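Long-range contact in sulfate adenylyltransferase (Allochromatium vinosum, PDB 4DNX), which catalyses the transfer of the adenylyl group of ATP to sulfate, giving adenosine 5'-phosphosulfate and diphosphate: residues L31-N43 with L83-A96. Residues are numbered along the deposited sequence; the frame is centred on the assembly and turned at random.
Sequences LPSVIVSSQAAGN and LLCLLESADAIAGA
Val-34 presents one methyl, CG1, to two partners: Ile-93 CG2 lies 3.8 Å from Val-34 CG1, and Leu-87 CD1 also touches it, each side chain crossing the valine at about a right angle. CG1 stands anti to the carbonyl carbon (chi1 -72°), on a side chain that leaves the backbone toward 83-96. The same Ile-93 methyl also meets Pro-32 CB, while Pro-32 CG packs on Ala-96 CB at 3.9 Å, so the proline ring touches both end residues of the type II turn from Ile-93 to Ala-96. Further along, Val-36 CG1 reaches Cys-85 SG at 3.8 Å; that sulfur lies 4.3 Å from Ala-40 CB.

No direct hydrogen bond joins the segments, although both carry strands of the mixed sheet in the PUA-like domain. Strand 33-35 pairs in parallel with 98-102 and strand 86-87 antiparallel with 155-163; the apolar contacts of Val-34 with Leu-87 and Val-36 with Cys-85 join the two strand regions, and Ile-157 of strand 155-163 also touches Cys-85 and Leu-87.

At the helix, water takes over the polar link. Asn-43 rests its amide against Leu-83, OD1 being 3.5 Å from Leu-83 CD2, and its ND2 donates to a water 3.0 Å away. That water also accepts from Leu-84 N and donates to Gln-39 OE1, a three-bond bridge. A leucine in place of Asn-43 would probably leave this water without one of its two donors and break the helix's water-mediated link from this position to Leu-84 N. A second water accepts from Ser-37 N and donates to Leu-86 O.

Behind these contacts, Ser-37 N-caps helix 38-48: its OG accepts from Ala-40 N at 3.0 Å, nearly straight at 171°. Gln-152 hydrogen-bonds both Ser-37 OG and Gln-39 OE1, tying the cap to the water-binding glutamine.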
loop_
_atom_site.group_PDB
_atom_site.type_symbol
_atom_site.label_atom_id
_atom_site.label_comp_id
_atom_site.label_asym_id
_atom_site.label_seq_id
_atom_site.Cartn_x
_atom_site.Cartn_y
_atom_site.Cartn_z
ATOM N N LEU A 31 8.293 -10.839 -25.730
ATOM C CA LEU A 31 7.906 -12.237 -25.595
ATOM C C LEU A 31 6.576 -12.517 -26.347
ATOM O O LEU A 31 5.730 -11.607 -26.447
ATOM C CB LEU A 31 7.681 -12.574 -24.097
ATOM C CG LEU A 31 8.936 -12.747 -23.224
ATOM C CD1 LEU A 31 8.544 -13.022 -21.765
ATOM C CD2 LEU A 31 9.829 -13.857 -23.776
ATOM N N PRO A 32 6.378 -13.751 -26.849
ATOM C CA PRO A 32 5.002 -14.172 -27.242
ATOM C C PRO A 32 4.084 -13.996 -26.038
ATOM O O PRO A 32 4.490 -14.234 -24.891
ATOM C CB PRO A 32 5.141 -15.673 -27.513
ATOM C CG PRO A 32 6.674 -15.931 -27.619
ATOM C CD PRO A 32 7.277 -14.911 -26.701
ATOM N N SER A 33 2.839 -13.624 -26.279
ATOM C CA SER A 33 1.979 -13.284 -25.145
ATOM C C SER A 33 0.551 -13.790 -25.341
ATOM O O SER A 33 0.142 -14.058 -26.479
ATOM C CB SER A 33 2.011 -11.758 -24.907
ATOM O OG SER A 33 1.387 -11.011 -25.960
ATOM N N VAL A 34 -0.174 -13.938 -24.238
ATOM C CA VAL A 34 -1.594 -14.334 -24.312
ATOM C C VAL A 34 -2.312 -13.448 -23.321
ATOM O O VAL A 34 -1.736 -13.109 -22.302
ATOM C CB VAL A 34 -1.850 -15.815 -23.930
ATOM C CG1 VAL A 34 -1.336 -16.784 -25.053
ATOM C CG2 VAL A 34 -1.248 -16.164 -22.570
ATOM N N ILE A 35 -3.562 -13.086 -23.625
ATOM C CA ILE A 35 -4.420 -12.387 -22.614
ATOM C C ILE A 35 -5.159 -13.477 -21.830
ATOM O O ILE A 35 -5.838 -14.329 -22.429
ATOM C CB ILE A 35 -5.419 -11.400 -23.313
ATOM C CG1 ILE A 35 -4.648 -10.265 -24.032
ATOM C CG2 ILE A 35 -6.492 -10.932 -22.291
ATOM C CD1 ILE A 35 -5.386 -9.713 -25.286
ATOM N N VAL A 36 -5.004 -13.489 -20.506
ATOM C CA VAL A 36 -5.531 -14.589 -19.691
ATOM C C VAL A 36 -6.962 -14.252 -19.226
ATOM O O VAL A 36 -7.428 -13.124 -19.431
ATOM C CB VAL A 36 -4.601 -14.906 -18.463
ATOM C CG1 VAL A 36 -3.224 -15.343 -18.966
ATOM C CG2 VAL A 36 -4.465 -13.739 -17.459
ATOM N N SER A 37 -7.655 -15.211 -18.623
ATOM C CA SER A 37 -8.992 -14.873 -18.065
ATOM C C SER A 37 -8.860 -14.017 -16.810
ATOM O O SER A 37 -7.814 -13.989 -16.135
ATOM C CB SER A 37 -9.771 -16.140 -17.713
ATOM O OG SER A 37 -9.151 -16.841 -16.630
ATOM N N SER A 38 -9.946 -13.352 -16.439
ATOM C CA SER A 38 -9.922 -12.639 -15.149
ATOM C C SER A 38 -9.630 -13.601 -13.970
ATOM O O SER A 38 -8.946 -13.186 -12.980
ATOM C CB SER A 38 -11.238 -11.842 -14.971
ATOM O OG SER A 38 -11.283 -11.091 -13.781
ATOM N N GLN A 39 -10.118 -14.857 -14.046
ATOM C CA GLN A 39 -9.849 -15.851 -13.007
ATOM C C GLN A 39 -8.340 -16.137 -12.901
ATOM O O GLN A 39 -7.787 -16.074 -11.805
ATOM C CB GLN A 39 -10.665 -17.148 -13.240
ATOM C CG GLN A 39 -10.212 -18.304 -12.353
ATOM C CD GLN A 39 -11.097 -19.524 -12.568
ATOM O OE1 GLN A 39 -10.642 -20.578 -13.077
ATOM N NE2 GLN A 39 -12.369 -19.393 -12.199
ATOM N N ALA A 40 -7.695 -16.391 -14.028
ATOM C CA ALA A 40 -6.251 -16.608 -13.996
ATOM C C ALA A 40 -5.517 -15.350 -13.516
ATOM O O ALA A 40 -4.461 -15.444 -12.859
ATOM C CB ALA A 40 -5.738 -17.042 -15.367
ATOM N N ALA A 41 -5.964 -14.164 -13.955
ATOM C CA ALA A 41 -5.289 -12.926 -13.519
ATOM C C ALA A 41 -5.362 -12.760 -11.995
ATOM O O ALA A 41 -4.400 -12.316 -11.347
ATOM C CB ALA A 41 -5.855 -11.684 -14.278
ATOM N N GLY A 42 -6.516 -13.063 -11.415
ATOM C CA GLY A 42 -6.673 -12.985 -9.949
ATOM C C GLY A 42 -5.776 -14.004 -9.259
ATOM O O GLY A 42 -5.173 -13.729 -8.209
ATOM N N ASN A 43 -5.684 -15.187 -9.848
ATOM C CA ASN A 43 -4.819 -16.253 -9.322
ATOM C C ASN A 43 -3.382 -15.699 -9.318
ATOM O O ASN A 43 -2.615 -15.884 -8.332
ATOM C CB ASN A 43 -4.860 -17.498 -10.245
ATOM C CG ASN A 43 -6.148 -18.349 -10.100
ATOM O OD1 ASN A 43 -6.890 -18.216 -9.138
ATOM N ND2 ASN A 43 -6.369 -19.251 -11.058
ATOM N N LEU A 83 -5.445 -24.096 -9.411
ATOM C CA LEU A 83 -5.049 -22.803 -9.932
ATOM C C LEU A 83 -4.698 -23.011 -11.385
ATOM O O LEU A 83 -3.589 -23.446 -11.696
ATOM C CB LEU A 83 -3.800 -22.278 -9.218
ATOM C CG LEU A 83 -3.936 -21.805 -7.774
ATOM C CD1 LEU A 83 -2.563 -21.188 -7.342
ATOM C CD2 LEU A 83 -5.091 -20.803 -7.588
ATOM N N LEU A 84 -5.649 -22.722 -12.269
ATOM C CA LEU A 84 -5.461 -23.035 -13.689
ATOM C C LEU A 84 -5.344 -21.773 -14.535
ATOM O O LEU A 84 -5.918 -20.705 -14.225
ATOM C CB LEU A 84 -6.629 -23.890 -14.194
ATOM C CG LEU A 84 -6.623 -25.369 -13.759
ATOM C CD1 LEU A 84 -7.964 -25.993 -14.016
ATOM C CD2 LEU A 84 -5.521 -26.153 -14.536
ATOM N N CYS A 85 -4.571 -21.891 -15.613
ATOM C CA CYS A 85 -4.563 -20.863 -16.677
ATOM C C CYS A 85 -5.090 -21.531 -17.932
ATOM O O CYS A 85 -4.343 -22.191 -18.684
ATOM C CB CYS A 85 -3.134 -20.341 -16.930
ATOM S SG CYS A 85 -3.155 -19.040 -18.181
ATOM N N LEU A 86 -6.400 -21.386 -18.127
ATOM C CA LEU A 86 -7.088 -22.011 -19.261
ATOM C C LEU A 86 -7.261 -20.984 -20.362
ATOM O O LEU A 86 -7.576 -19.833 -20.088
ATOM C CB LEU A 86 -8.460 -22.514 -18.813
ATOM C CG LEU A 86 -8.456 -23.768 -17.924
ATOM C CD1 LEU A 86 -9.843 -24.026 -17.343
ATOM C CD2 LEU A 86 -8.051 -24.942 -18.788
ATOM N N LEU A 87 -7.089 -21.429 -21.603
ATOM C CA LEU A 87 -7.111 -20.563 -22.802
ATOM C C LEU A 87 -7.937 -21.280 -23.881
ATOM O O LEU A 87 -7.994 -22.514 -23.926
ATOM C CB LEU A 87 -5.702 -20.380 -23.325
ATOM C CG LEU A 87 -4.647 -19.741 -22.377
ATOM C CD1 LEU A 87 -3.317 -19.810 -23.132
ATOM C CD2 LEU A 87 -5.031 -18.308 -22.022
ATOM N N GLU A 88 -8.505 -20.505 -24.805
ATOM C CA GLU A 88 -9.179 -21.083 -25.942
ATOM C C GLU A 88 -8.171 -21.862 -26.824
ATOM O O GLU A 88 -8.460 -22.955 -27.344
ATOM C CB GLU A 88 -9.837 -19.944 -26.721
ATOM C CG GLU A 88 -10.612 -20.404 -27.933
ATOM C CD GLU A 88 -11.660 -21.439 -27.578
ATOM O OE1 GLU A 88 -12.306 -21.286 -26.511
ATOM O OE2 GLU A 88 -11.821 -22.411 -28.362
ATOM N N SER A 89 -6.969 -21.311 -26.963
ATOM C CA SER A 89 -5.934 -21.942 -27.785
ATOM C C SER A 89 -4.526 -21.525 -27.336
ATOM O O SER A 89 -4.338 -20.416 -26.859
ATOM C CB SER A 89 -6.150 -21.547 -29.253
ATOM O OG SER A 89 -5.031 -21.907 -30.029
ATOM N N ALA A 90 -3.543 -22.401 -27.521
ATOM C CA ALA A 90 -2.144 -22.047 -27.244
ATOM C C ALA A 90 -1.358 -21.736 -28.531
ATOM O O ALA A 90 -0.120 -21.721 -28.509
ATOM C CB ALA A 90 -1.463 -23.155 -26.435
ATOM N N ASP A 91 -2.068 -21.483 -29.639
ATOM C CA ASP A 91 -1.408 -21.206 -30.943
ATOM C C ASP A 91 -0.428 -20.021 -30.955
ATOM O O ASP A 91 0.650 -20.124 -31.540
ATOM C CB ASP A 91 -2.434 -21.040 -32.082
ATOM C CG ASP A 91 -3.161 -22.341 -32.419
ATOM O OD1 ASP A 91 -2.604 -23.430 -32.145
ATOM O OD2 ASP A 91 -4.301 -22.273 -32.949
ATOM N N ALA A 92 -0.793 -18.915 -30.313
ATOM C CA ALA A 92 0.092 -17.743 -30.240
ATOM C C ALA A 92 1.420 -18.014 -29.516
ATOM O O ALA A 92 2.402 -17.338 -29.756
ATOM C CB ALA A 92 -0.629 -16.558 -29.598
ATOM N N ILE A 93 1.455 -19.007 -28.637
ATOM C CA ILE A 93 2.677 -19.305 -27.889
ATOM C C ILE A 93 3.227 -20.711 -28.185
ATOM O O ILE A 93 4.010 -21.272 -27.393
ATOM C CB ILE A 93 2.437 -19.148 -26.376
ATOM C CG1 ILE A 93 1.288 -20.050 -25.925
ATOM C CG2 ILE A 93 2.192 -17.666 -26.033
ATOM C CD1 ILE A 93 1.152 -20.187 -24.386
ATOM N N ALA A 94 2.821 -21.267 -29.327
ATOM C CA ALA A 94 3.244 -22.609 -29.733
ATOM C C ALA A 94 4.769 -22.713 -29.755
ATOM O O ALA A 94 5.451 -21.952 -30.453
ATOM C CB ALA A 94 2.652 -22.970 -31.102
ATOM N N GLY A 95 5.297 -23.611 -28.926
ATOM C CA GLY A 95 6.728 -23.897 -28.905
ATOM C C GLY A 95 7.567 -22.933 -28.095
ATOM O O GLY A 95 8.796 -23.083 -28.032
ATOM N N ALA A 96 6.918 -21.945 -27.474
ATOM C CA ALA A 96 7.613 -20.956 -26.665
ATOM C C ALA A 96 7.813 -21.512 -25.265
ATOM O O ALA A 96 6.903 -22.146 -24.723
ATOM C CB ALA A 96 6.799 -19.658 -26.602
HETATM O O HOH W 1 -6.608 -17.825 -18.456
HETATM O O HOH W 2 -8.262 -21.500 -11.581
#